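Long-range contacts in oxidoreductase, short chain dehydrogenase/reductase family protein (Collinsella aerofaciens, PDB 5FYD), which catalyses the NADPH-dependent reduction of the 7-oxo group of bile acids such as 7-oxolithocholate, yielding ursodeoxycholate, as a homodimeric short-chain dehydrogenase: residues Gly86-Val91 with Gly136-Val141; Gly8-Ile13 with Gly32-Met37; Met166-Ala171 with Val181-Leu186. One frame throughout, in Å; residues are numbered along the deposited sequence.

Contact 1: residues Gly86-Val91 with Gly136-Val141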
ATOM      1  N   GLY A  86       0.548  31.792  -8.912  1.00 12.12           N
ATOM      2  CA  GLY A  86      -0.505  31.538  -9.912  1.00 11.74           C
ATOM      3  C   GLY A  86      -1.366  30.303  -9.689  1.00 11.36           C
ATOM      4  O   GLY A  86      -2.479  30.223 -10.225  1.00 10.51           O
ATOM      5  N   PHE A  87      -0.870  29.341  -8.911  1.00 10.78           N
ATOM      6  CA  PHE A  87      -1.525  28.040  -8.823  1.00 10.60           C
ATOM      7  C   PHE A  87      -1.314  27.406  -7.470  1.00 10.23           C
ATOM      8  O   PHE A  87      -0.244  27.536  -6.892  1.00  9.64           O
ATOM      9  CB  PHE A  87      -0.977  27.091  -9.895  1.00 10.50           C
ATOM     10  CG  PHE A  87      -1.620  25.748  -9.902  1.00 10.44           C
ATOM     11  CD1 PHE A  87      -2.860  25.567 -10.513  1.00 11.32           C
ATOM     12  CD2 PHE A  87      -0.994  24.651  -9.334  1.00 10.54           C
ATOM     13  CE1 PHE A  87      -3.473  24.325 -10.522  1.00 11.30           C
ATOM     14  CE2 PHE A  87      -1.596  23.403  -9.355  1.00 11.45           C
ATOM     15  CZ  PHE A  87      -2.836  23.233  -9.955  1.00 11.20           C
ATOM     16  N   MET A  88      -2.346  26.732  -6.980  1.00 10.72           N
ATOM     17  CA  MET A  88      -2.219  25.868  -5.808  1.00 11.88           C
ATOM     18  C   MET A  88      -2.966  24.569  -6.051  1.00 11.39           C
ATOM     19  O   MET A  88      -4.051  24.577  -6.628  1.00 11.39           O
ATOM     20  CB  MET A  88      -2.773  26.545  -4.541  1.00 13.12           C
ATOM     21  CG  MET A  88      -2.519  25.783  -3.240  1.00 15.87           C
ATOM     22  SD  MET A  88      -3.655  26.259  -1.893  1.00 19.67           S
ATOM     23  CE  MET A  88      -5.037  25.208  -2.231  1.00 20.32           C
ATOM     24  N   SER A  89      -2.378  23.456  -5.617  1.00 10.58           N
ATOM     25  CA  SER A  89      -3.104  22.181  -5.539  1.00 10.29           C
ATOM     26  C   SER A  89      -2.859  21.543  -4.184  1.00 10.63           C
ATOM     27  O   SER A  89      -1.701  21.346  -3.815  1.00 10.62           O
ATOM     28  CB  SER A  89      -2.685  21.192  -6.627  1.00 10.43           C
ATOM     29  OG  SER A  89      -3.355  19.967  -6.480  1.00 10.68           O
ATOM     30  N   TYR A  90      -3.940  21.192  -3.482  1.00 10.64           N
ATOM     31  CA  TYR A  90      -3.837  20.393  -2.276  1.00 11.14           C
ATOM     32  C   TYR A  90      -4.043  18.923  -2.624  1.00 11.92           C
ATOM     33  O   TYR A  90      -5.146  18.525  -3.013  1.00 12.26           O
ATOM     34  CB  TYR A  90      -4.820  20.844  -1.207  1.00 11.15           C
ATOM     35  CG  TYR A  90      -4.387  20.384   0.160  1.00 11.04           C
ATOM     36  CD1 TYR A  90      -3.461  21.128   0.868  1.00 11.00           C
ATOM     37  CD2 TYR A  90      -4.855  19.222   0.725  1.00 10.90           C
ATOM     38  CE1 TYR A  90      -3.022  20.756   2.111  1.00 11.48           C
ATOM     39  CE2 TYR A  90      -4.423  18.823   1.979  1.00 10.91           C
ATOM     40  CZ  TYR A  90      -3.491  19.598   2.677  1.00 10.96           C
ATOM     41  OH  TYR A  90      -3.017  19.241   3.942  1.00 11.27           O
ATOM     42  N   VAL A  91      -2.954  18.157  -2.519  1.00 12.39           N
ATOM     43  CA  VAL A  91      -2.905  16.756  -2.904  1.00 14.25           C
ATOM     44  C   VAL A  91      -2.742  15.811  -1.718  1.00 15.35           C
ATOM     45  O   VAL A  91      -3.156  14.665  -1.794  1.00 18.69           O
ATOM     46  CB  VAL A  91      -1.709  16.482  -3.864  1.00 15.42           C
ATOM     47  CG1 VAL A  91      -1.758  15.043  -4.388  1.00 16.41           C
ATOM     48  CG2 VAL A  91      -1.697  17.473  -4.997  1.00 15.36           C
ATOM     49  N   GLY A 136      -5.520  33.600 -10.727  1.00 13.42           N
ATOM     50  CA  GLY A 136      -4.976  32.386 -10.131  1.00 12.94           C
ATOM     51  C   GLY A 136      -5.791  31.151 -10.386  1.00 12.36           C
ATOM     52  O   GLY A 136      -6.883  31.214 -10.935  1.00 12.37           O
ATOM     53  N   ALA A 137      -5.272  30.013  -9.947  1.00 12.13           N
ATOM     54  CA  ALA A 137      -6.004  28.767 -10.103  1.00 11.87           C
ATOM     55  C   ALA A 137      -5.762  27.825  -8.957  1.00 11.59           C
ATOM     56  O   ALA A 137      -4.658  27.777  -8.406  1.00 11.17           O
ATOM     57  CB  ALA A 137      -5.621  28.116 -11.401  1.00 11.94           C
ATOM     58  N   VAL A 138      -6.797  27.082  -8.583  1.00 11.38           N
ATOM     59  CA  VAL A 138      -6.683  26.052  -7.575  1.00 11.04           C
ATOM     60  C   VAL A 138      -7.321  24.789  -8.125  1.00 11.04           C
ATOM     61  O   VAL A 138      -8.449  24.839  -8.625  1.00 11.64           O
ATOM     62  CB  VAL A 138      -7.420  26.419  -6.275  1.00 11.16           C
ATOM     63  CG1 VAL A 138      -7.308  25.275  -5.244  1.00 11.42           C
ATOM     64  CG2 VAL A 138      -6.874  27.715  -5.704  1.00 11.58           C
ATOM     65  N   ILE A 139      -6.616  23.668  -8.032  1.00 10.49           N
ATOM     66  CA  ILE A 139      -7.225  22.346  -8.268  1.00 11.05           C
ATOM     67  C   ILE A 139      -6.960  21.523  -7.044  1.00 10.75           C
ATOM     68  O   ILE A 139      -5.823  21.196  -6.769  1.00 11.57           O
ATOM     69  CB  ILE A 139      -6.642  21.627  -9.507  1.00 11.16           C
ATOM     70  CG1 ILE A 139      -6.904  22.449 -10.774  1.00 11.66           C
ATOM     71  CG2 ILE A 139      -7.229  20.207  -9.628  1.00 11.07           C
ATOM     72  CD1 ILE A 139      -6.189  21.905 -12.003  1.00 12.67           C
ATOM     73  N   ASN A 140      -8.000  21.208  -6.291  1.00 10.30           N
ATOM     74  CA  ASN A 140      -7.843  20.358  -5.133  1.00 10.19           C
ATOM     75  C   ASN A 140      -8.287  18.946  -5.465  1.00 10.28           C
ATOM     76  O   ASN A 140      -9.143  18.727  -6.314  1.00 10.90           O
ATOM     77  CB  ASN A 140      -8.616  20.893  -3.938  1.00 10.04           C
ATOM     78  CG  ASN A 140      -8.077  22.199  -3.449  1.00 10.32           C
ATOM     79  OD1 ASN A 140      -6.865  22.433  -3.457  1.00  9.85           O
ATOM     80  ND2 ASN A 140      -8.974  23.080  -3.011  1.00 10.12           N
ATOM     81  N   VAL A 141      -7.684  17.984  -4.784  1.00 10.32           N
ATOM     82  CA  VAL A 141      -7.907  16.571  -5.059  1.00 10.46           C
ATOM     83  C   VAL A 141      -8.789  15.946  -3.989  1.00 10.34           C
ATOM     84  O   VAL A 141      -8.481  16.004  -2.794  1.00 10.14           O
ATOM     85  CB  VAL A 141      -6.557  15.855  -5.157  1.00 10.93           C
ATOM     86  CG1 VAL A 141      -6.747  14.363  -5.418  1.00 12.07           C
ATOM     87  CG2 VAL A 141      -5.725  16.508  -6.243  1.00 11.16           C
TER
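Ser89 OG, anti to its own backbone N (chi1 177°), donates to Ile139 O at 2.8 Å. Asn140 OD1 accepts from Tyr90 N at 3.2 Å, with that N in the plane of the Asn140 side-chain carbonyl, and lies 3.5 Å from Met88 CE. Tyr90 N is 3.8 Å from Ile139 O, its expected partner in a regular parallel pairing; Ser89 OG bonds that oxygen and Asn140 OD1 takes the N-H. Before and after this point the backbone pairing is regular: Met88 N to Ala137 O, Ile139 N to Met88 O, then Val141 N to Tyr90 O. Ala137 N to Gly86 O is short at 2.8 Å but more bent, 133° at the hydrogen.

On one face the Phe87 ring turns its rim to Ile139, whose CD1 lies in the ring plane, 3.9 Å from CE1, while CD1 of the ring meets Ala137 CB. On the other face Met88, bent at chi3, brings CE to 3.8 Å from Val138 CG1.

Further out, Asn140 ND2 is held by Thr167 OG1, which helps fix the amide's rotation, and Tyr90 OH bonds Val114 O. Helix 105-132 packs on the Tyr90, Val138 and Asn140 face, Phe24 of helix 19-30 on the Ser89 and Ile139 face. Val141 O accepts from Lys160 NZ, the lysine thought by similarity to lower the pKa of the active-site tyrosine, and Val91 touches the NADP-binding Glu18. These are adjacent central strands of the Rossmann fold, leading into the cofactor and catalytic site of a short-chain dehydrogenase.

Contact 2: residues Gly8-Ile13 with Gly32-Met37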
ATOM      1  N   GLY A   8       0.186  32.900 -13.302  1.00 14.79           N
ATOM      2  CA  GLY A   8       1.248  33.555 -12.509  1.00 14.73           C
ATOM      3  C   GLY A   8       2.543  32.787 -12.487  1.00 14.77           C
ATOM      4  O   GLY A   8       2.631  31.728 -13.047  1.00 14.60           O
ATOM      5  N   GLU A   9       3.556  33.334 -11.829  1.00 14.73           N
ATOM      6  CA  GLU A   9       4.918  32.786 -11.939  1.00 16.49           C
ATOM      7  C   GLU A   9       5.156  31.455 -11.261  1.00 14.61           C
ATOM      8  O   GLU A   9       5.912  30.634 -11.786  1.00 13.91           O
ATOM      9  CB  GLU A   9       5.971  33.769 -11.391  1.00 18.92           C
ATOM     10  CG  GLU A   9       6.298  34.925 -12.293  1.00 23.91           C
ATOM     11  CD  GLU A   9       6.944  34.468 -13.583  1.00 24.53           C
ATOM     12  OE1 GLU A   9       8.055  33.869 -13.594  1.00 28.08           O
ATOM     13  OE2 GLU A   9       6.292  34.696 -14.586  1.00 31.07           O
ATOM     14  N   TRP A  10       4.572  31.267 -10.075  1.00 13.06           N
ATOM     15  CA  TRP A  10       4.828  30.095  -9.273  1.00 12.34           C
ATOM     16  C   TRP A  10       3.554  29.303  -8.994  1.00 12.43           C
ATOM     17  O   TRP A  10       2.501  29.883  -8.734  1.00 11.71           O
ATOM     18  CB  TRP A  10       5.470  30.485  -7.944  1.00 12.69           C
ATOM     19  CG  TRP A  10       6.873  30.986  -8.076  1.00 12.50           C
ATOM     20  CD1 TRP A  10       7.270  32.246  -8.400  1.00 12.92           C
ATOM     21  CD2 TRP A  10       8.056  30.231  -7.854  1.00 12.59           C
ATOM     22  NE1 TRP A  10       8.647  32.322  -8.408  1.00 12.36           N
ATOM     23  CE2 TRP A  10       9.156  31.097  -8.089  1.00 13.10           C
ATOM     24  CE3 TRP A  10       8.304  28.894  -7.502  1.00 12.99           C
ATOM     25  CZ2 TRP A  10      10.472  30.685  -7.932  1.00 13.07           C
ATOM     26  CZ3 TRP A  10       9.603  28.468  -7.373  1.00 13.50           C
ATOM     27  CH2 TRP A  10      10.688  29.364  -7.593  1.00 13.54           C
ATOM     28  N   GLY A  11       3.678  27.982  -9.033  1.00 12.46           N
ATOM     29  CA  GLY A  11       2.615  27.073  -8.600  1.00 12.15           C
ATOM     30  C   GLY A  11       3.075  26.281  -7.396  1.00 11.87           C
ATOM     31  O   GLY A  11       4.252  25.951  -7.268  1.00 13.14           O
ATOM     32  N   LEU A  12       2.133  25.981  -6.512  1.00 10.99           N
ATOM     33  CA  LEU A  12       2.396  25.370  -5.225  1.00 11.02           C
ATOM     34  C   LEU A  12       1.709  24.036  -5.206  1.00 11.47           C
ATOM     35  O   LEU A  12       0.466  23.965  -5.288  1.00 11.29           O
ATOM     36  CB  LEU A  12       1.836  26.271  -4.132  1.00 11.42           C
ATOM     37  CG  LEU A  12       1.836  25.791  -2.696  1.00 11.56           C
ATOM     38  CD1 LEU A  12       3.233  25.450  -2.217  1.00 12.19           C
ATOM     39  CD2 LEU A  12       1.224  26.841  -1.812  1.00 11.55           C
ATOM     40  N   ILE A  13       2.489  22.971  -5.089  1.00 10.78           N
ATOM     41  CA  ILE A  13       1.946  21.643  -4.982  1.00 11.18           C
ATOM     42  C   ILE A  13       2.136  21.147  -3.554  1.00 11.14           C
ATOM     43  O   ILE A  13       3.267  20.905  -3.102  1.00 10.52           O
ATOM     44  CB  ILE A  13       2.617  20.665  -5.975  1.00 11.58           C
ATOM     45  CG1 ILE A  13       2.617  21.259  -7.406  1.00 11.92           C
ATOM     46  CG2 ILE A  13       1.956  19.292  -5.917  1.00 11.79           C
ATOM     47  CD1 ILE A  13       1.273  21.745  -7.906  1.00 12.28           C
ATOM     48  N   GLY A  32       5.219  26.004 -17.957  1.00 14.74           N
ATOM     49  CA  GLY A  32       6.095  27.137 -17.729  1.00 14.53           C
ATOM     50  C   GLY A  32       6.166  27.702 -16.322  1.00 13.84           C
ATOM     51  O   GLY A  32       6.880  28.680 -16.105  1.00 13.57           O
ATOM     52  N   MET A  33       5.445  27.122 -15.368  1.00 13.19           N
ATOM     53  CA  MET A  33       5.463  27.656 -14.003  1.00 13.37           C
ATOM     54  C   MET A  33       6.647  27.133 -13.223  1.00 12.30           C
ATOM     55  O   MET A  33       7.047  25.976 -13.363  1.00 11.29           O
ATOM     56  CB  MET A  33       4.210  27.286 -13.208  1.00 14.76           C
ATOM     57  CG  MET A  33       2.929  27.859 -13.762  1.00 16.26           C
ATOM     58  SD  MET A  33       1.570  27.511 -12.594  1.00 17.96           S
ATOM     59  CE  MET A  33       1.155  29.152 -12.110  1.00 19.97           C
ATOM     60  N   ASN A  34       7.196  28.015 -12.397  1.00 12.78           N
ATOM     61  CA  ASN A  34       8.180  27.617 -11.396  1.00 12.93           C
ATOM     62  C   ASN A  34       7.408  26.878 -10.307  1.00 13.19           C
ATOM     63  O   ASN A  34       6.231  27.143 -10.130  1.00 12.91           O
ATOM     64  CB  ASN A  34       8.891  28.838 -10.840  1.00 13.62           C
ATOM     65  CG  ASN A  34       9.590  29.641 -11.921  1.00 14.78           C
ATOM     66  OD1 ASN A  34      10.340  29.091 -12.747  1.00 13.68           O
ATOM     67  ND2 ASN A  34       9.356  30.940 -11.928  1.00 15.97           N
ATOM     68  N   VAL A  35       8.061  25.960  -9.603  1.00 12.72           N
ATOM     69  CA  VAL A  35       7.331  24.998  -8.772  1.00 12.59           C
ATOM     70  C   VAL A  35       7.799  25.070  -7.324  1.00 12.23           C
ATOM     71  O   VAL A  35       8.974  24.882  -7.052  1.00 11.65           O
ATOM     72  CB  VAL A  35       7.520  23.578  -9.298  1.00 12.44           C
ATOM     73  CG1 VAL A  35       6.695  22.590  -8.508  1.00 12.50           C
ATOM     74  CG2 VAL A  35       7.146  23.496 -10.775  1.00 12.44           C
ATOM     75  N   VAL A  36       6.856  25.311  -6.410  1.00 11.63           N
ATOM     76  CA  VAL A  36       7.101  25.142  -4.986  1.00 11.78           C
ATOM     77  C   VAL A  36       6.531  23.780  -4.667  1.00 12.63           C
ATOM     78  O   VAL A  36       5.329  23.567  -4.839  1.00 12.61           O
ATOM     79  CB  VAL A  36       6.395  26.213  -4.122  1.00 11.45           C
ATOM     80  CG1 VAL A  36       6.810  26.064  -2.677  1.00 11.64           C
ATOM     81  CG2 VAL A  36       6.711  27.600  -4.603  1.00 11.46           C
ATOM     82  N   MET A  37       7.383  22.868  -4.219  1.00 12.95           N
ATOM     83  CA  MET A  37       6.984  21.495  -3.935  1.00 13.69           C
ATOM     84  C   MET A  37       7.139  21.223  -2.449  1.00 13.46           C
ATOM     85  O   MET A  37       8.197  21.516  -1.856  1.00 13.96           O
ATOM     86  CB  MET A  37       7.790  20.486  -4.771  1.00 16.25           C
ATOM     87  CG  MET A  37       9.290  20.532  -4.634  1.00 18.56           C
ATOM     88  SD  MET A  37      10.011  19.388  -5.842  1.00 24.82           S
ATOM     89  CE  MET A  37       9.709  20.326  -7.314  1.00 18.84           C
TER
HETATM   90  O   HOH W   1      10.760  32.557 -13.675  1.00 42.03           O
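Gly8 meets Met33 through its carbonyl: Gly8 O lies 3.1 Å from Met33 CE, a methyl brought there by the bend at chi3. At the backbone angles of Gly8, the residue that leaves helix 3-7 with positive phi, a CB would be pressed against the preceding carbonyl oxygen, which accounts for a glycine. Glu9 begins the pairing, its O accepting from Asn34 N at 3.0 Å. Its side chain runs beside that of Asn34 in the same direction, and a water joins them, donating to Glu9 OE1 and accepting from Asn34 ND2.

Trp10 carries the main side-chain contact. Asn34 CB sits over the centre of the six-membered ring, 3.3 Å from its centroid and 10° off the normal, a CH-pi contact; the amide plane is inclined 52° to the ring. Val35 O lies in the ring plane at the indole edge, and Val36 CG2 approaches CE3 to 3.6 Å. Asn34 OD1 turns to Glu59 N, so both ends of the amide have partners.

Gly11 makes two bonds to the same strand, N to Asn34 O and O to Val36 N, the latter 2.8 Å long and nearly straight at 173°. A CB here would come within 3.2 Å of Met33 SD, a tight fit that glycine avoids. Leu12 CD1 lies 3.7 Å from Val36 CG1. Ile13 N closes the series on Val36 O, while Ile13 CG1 reaches Val35 CG1 only at 4.4 Å.

The strands belong to a beta-alpha-beta unit: helix 19-30, which ends in a Schellman motif at Gly32, packs on Ile13 and Val35. Strand 85-90 flanks the Gly8-Ile13 side, and helix 42-56 contacts Met37.

Contact 3: residues Met166-Ala171 with Val181-Leu186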
ATOM      1  N   MET A 166     -16.060  21.912   0.207  1.00  9.95           N
ATOM      2  CA  MET A 166     -15.458  23.231   0.340  1.00 10.02           C
ATOM      3  C   MET A 166     -15.034  23.745  -1.027  1.00  9.83           C
ATOM      4  O   MET A 166     -15.251  24.901  -1.358  1.00  9.56           O
ATOM      5  CB  MET A 166     -14.249  23.216   1.280  1.00 10.09           C
ATOM      6  CG  MET A 166     -13.743  24.627   1.610  1.00 10.94           C
ATOM      7  SD  MET A 166     -14.952  25.441   2.695  1.00 12.31           S
ATOM      8  CE  MET A 166     -14.555  27.161   2.486  1.00 12.23           C
ATOM      9  N   THR A 167     -14.388  22.884  -1.824  1.00  9.50           N
ATOM     10  CA  THR A 167     -13.864  23.318  -3.124  1.00  9.69           C
ATOM     11  C   THR A 167     -14.995  23.568  -4.112  1.00  9.89           C
ATOM     12  O   THR A 167     -14.924  24.516  -4.896  1.00 10.21           O
ATOM     13  CB  THR A 167     -12.821  22.343  -3.671  1.00  9.54           C
ATOM     14  OG1 THR A 167     -11.808  22.144  -2.684  1.00  9.83           O
ATOM     15  CG2 THR A 167     -12.166  22.894  -4.936  1.00  9.70           C
ATOM     16  N   GLU A 168     -16.046  22.756  -4.055  1.00  9.93           N
ATOM     17  CA  GLU A 168     -17.225  22.978  -4.904  1.00 10.27           C
ATOM     18  C   GLU A 168     -17.810  24.353  -4.642  1.00 10.39           C
ATOM     19  O   GLU A 168     -18.118  25.081  -5.575  1.00 10.68           O
ATOM     20  CB  GLU A 168     -18.290  21.901  -4.696  1.00 10.53           C
ATOM     21  CG  GLU A 168     -17.911  20.532  -5.262  1.00 10.45           C
ATOM     22  CD  GLU A 168     -18.982  19.476  -5.079  1.00 11.08           C
ATOM     23  OE1 GLU A 168     -19.720  19.500  -4.074  1.00 11.37           O
ATOM     24  OE2 GLU A 168     -19.098  18.579  -5.942  1.00 12.04           O
ATOM     25  N   ALA A 169     -17.930  24.703  -3.365  1.00 10.56           N
ATOM     26  CA  ALA A 169     -18.475  26.010  -2.967  1.00 10.41           C
ATOM     27  C   ALA A 169     -17.641  27.143  -3.524  1.00 11.09           C
ATOM     28  O   ALA A 169     -18.179  28.052  -4.169  1.00 11.01           O
ATOM     29  CB  ALA A 169     -18.552  26.103  -1.464  1.00 10.55           C
ATOM     30  N   VAL A 170     -16.333  27.053  -3.327  1.00 11.05           N
ATOM     31  CA  VAL A 170     -15.396  28.093  -3.766  1.00 11.88           C
ATOM     32  C   VAL A 170     -15.323  28.167  -5.293  1.00 12.40           C
ATOM     33  O   VAL A 170     -15.225  29.268  -5.857  1.00 13.30           O
ATOM     34  CB  VAL A 170     -13.995  27.907  -3.127  1.00 11.61           C
ATOM     35  CG1 VAL A 170     -12.973  28.879  -3.700  1.00 12.02           C
ATOM     36  CG2 VAL A 170     -14.079  28.074  -1.626  1.00 11.74           C
ATOM     37  N   ALA A 171     -15.405  27.020  -5.963  1.00 12.87           N
ATOM     38  CA  ALA A 171     -15.438  26.970  -7.431  1.00 12.96           C
ATOM     39  C   ALA A 171     -16.594  27.808  -7.978  1.00 13.83           C
ATOM     40  O   ALA A 171     -16.399  28.618  -8.890  1.00 13.48           O
ATOM     41  CB  ALA A 171     -15.499  25.538  -7.943  1.00 13.50           C
ATOM     42  N   VAL A 181     -11.188  27.721 -10.078  1.00 11.38           N
ATOM     43  CA  VAL A 181     -11.091  26.716  -9.045  1.00 11.19           C
ATOM     44  C   VAL A 181     -11.845  25.482  -9.485  1.00 10.95           C
ATOM     45  O   VAL A 181     -12.906  25.583 -10.083  1.00 11.27           O
ATOM     46  CB  VAL A 181     -11.604  27.259  -7.687  1.00 11.06           C
ATOM     47  CG1 VAL A 181     -11.676  26.173  -6.600  1.00 11.40           C
ATOM     48  CG2 VAL A 181     -10.714  28.390  -7.234  1.00 11.16           C
ATOM     49  N   GLU A 182     -11.275  24.326  -9.206  1.00 10.72           N
ATOM     50  CA  GLU A 182     -11.847  23.030  -9.556  1.00 10.91           C
ATOM     51  C   GLU A 182     -11.494  22.021  -8.483  1.00 10.84           C
ATOM     52  O   GLU A 182     -10.424  22.100  -7.884  1.00 10.56           O
ATOM     53  CB  GLU A 182     -11.297  22.560 -10.894  1.00 11.37           C
ATOM     54  CG  GLU A 182     -11.906  21.280 -11.464  1.00 12.05           C
ATOM     55  CD  GLU A 182     -11.038  20.696 -12.565  1.00 12.63           C
ATOM     56  OE1 GLU A 182     -10.457  21.478 -13.363  1.00 12.38           O
ATOM     57  OE2 GLU A 182     -10.893  19.461 -12.593  1.00 13.24           O
ATOM     58  N   VAL A 183     -12.404  21.104  -8.228  1.00 10.25           N
ATOM     59  CA  VAL A 183     -12.058  19.872  -7.517  1.00 10.86           C
ATOM     60  C   VAL A 183     -12.121  18.693  -8.467  1.00 10.84           C
ATOM     61  O   VAL A 183     -13.082  18.539  -9.226  1.00 11.17           O
ATOM     62  CB  VAL A 183     -12.898  19.638  -6.247  1.00 10.67           C
ATOM     63  CG1 VAL A 183     -14.402  19.773  -6.473  1.00 11.08           C
ATOM     64  CG2 VAL A 183     -12.558  18.285  -5.596  1.00 10.81           C
ATOM     65  N   ILE A 184     -11.085  17.861  -8.418  1.00 11.68           N
ATOM     66  CA  ILE A 184     -11.044  16.626  -9.189  1.00 12.66           C
ATOM     67  C   ILE A 184     -11.098  15.480  -8.185  1.00 12.20           C
ATOM     68  O   ILE A 184     -10.264  15.405  -7.284  1.00 12.06           O
ATOM     69  CB  ILE A 184      -9.826  16.526 -10.126  1.00 13.52           C
ATOM     70  CG1 ILE A 184      -9.910  15.229 -10.954  1.00 15.17           C
ATOM     71  CG2 ILE A 184      -8.481  16.592  -9.398  1.00 13.34           C
ATOM     72  CD1 ILE A 184     -10.210  15.438 -12.401  1.00 16.11           C
ATOM     73  N   THR A 185     -12.060  14.586  -8.375  1.00 11.88           N
ATOM     74  CA  THR A 185     -12.299  13.467  -7.482  1.00 12.43           C
ATOM     75  C   THR A 185     -11.751  12.183  -8.118  1.00 12.66           C
ATOM     76  O   THR A 185     -12.172  11.796  -9.216  1.00 12.22           O
ATOM     77  CB  THR A 185     -13.802  13.349  -7.180  1.00 13.66           C
ATOM     78  OG1 THR A 185     -14.222  14.508  -6.431  1.00 13.49           O
ATOM     79  CG2 THR A 185     -14.091  12.112  -6.395  1.00 13.94           C
ATOM     80  N   LEU A 186     -10.806  11.540  -7.432  1.00 12.39           N
ATOM     81  CA  LEU A 186     -10.083  10.396  -7.982  1.00 14.18           C
ATOM     82  C   LEU A 186     -10.662   9.106  -7.462  1.00 15.64           C
ATOM     83  O   LEU A 186     -11.152   9.045  -6.346  1.00 17.45           O
ATOM     84  CB  LEU A 186      -8.628  10.450  -7.572  1.00 14.49           C
ATOM     85  CG  LEU A 186      -7.897  11.759  -7.883  1.00 14.62           C
ATOM     86  CD1 LEU A 186      -6.412  11.610  -7.563  1.00 16.19           C
ATOM     87  CD2 LEU A 186      -8.136  12.195  -9.308  1.00 14.83           C
TER
HETATM   88  O   HOH W   2     -14.156  28.378 -10.635  1.00 19.77           O
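Thr167 and Val183 meet obliquely, methyl against branch point: Thr167 CG2, anti to its backbone N (chi1 -54° places OG1 instead beside that N), lies 3.6 Å from Val183 CB. The same methyl is 3.7 Å from Val181 CG1 and 3.5 Å from Glu182 O. Val183 CG1 stands between its own N and carbonyl carbon (chi1 50°) and touches Glu168 CG at 3.8 Å. Val181 points toward the helix; its CG1 is flanked by Thr167 CG2, by Val170 CG1, whose side chain crosses it obliquely, and by Ala171 CB, which also abuts Val181 O at 3.4 Å.

The polar link is indirect: one water donates to Ala171 O at 2.9 Å and accepts from Val181 N. The polar ends turn elsewhere, Thr167 OG1 to Ile163 O and Asn140 ND2, Glu168 to Lys165 in a salt bridge and to Ser230 OG.

The axes of 166-171 and 181-186 make 150°, roughly antiparallel. This is helix-on-sheet packing of the Rossmann fold: helix 154-173, carrying Lys160 and Tyr156, the inferred proton acceptor, lies on one face beside Phe119 and Phe123 of helix 105-132. The strand is bonded between 136-143 and 230-232, while helix 214-224 packs against Glu182 and Ile184.

How the contacts relate
All three contacts involve one parallel sheet and are largely buried, though contact 1 lies nearest the chain's centre and contact 2 farthest out. Contacts 1 and 2 are strand pairs joined side by side, since Gly8-Ile13 also bonds Gly86-Val91; contact 3 instead packs a helix on the strand next to Gly136-Val141. Chemistry follows place: in contact 1 side-chain oxygens enter the backbone pairing, in contact 2 an aromatic face and a water accompany mostly straight backbone bonds, and contact 3 relies on methyl packing and one bridging water. Thr167 ties contact 3 to contact 1, whereas contacts 2 and 3 stay about 11 Å apart at their nearest atoms.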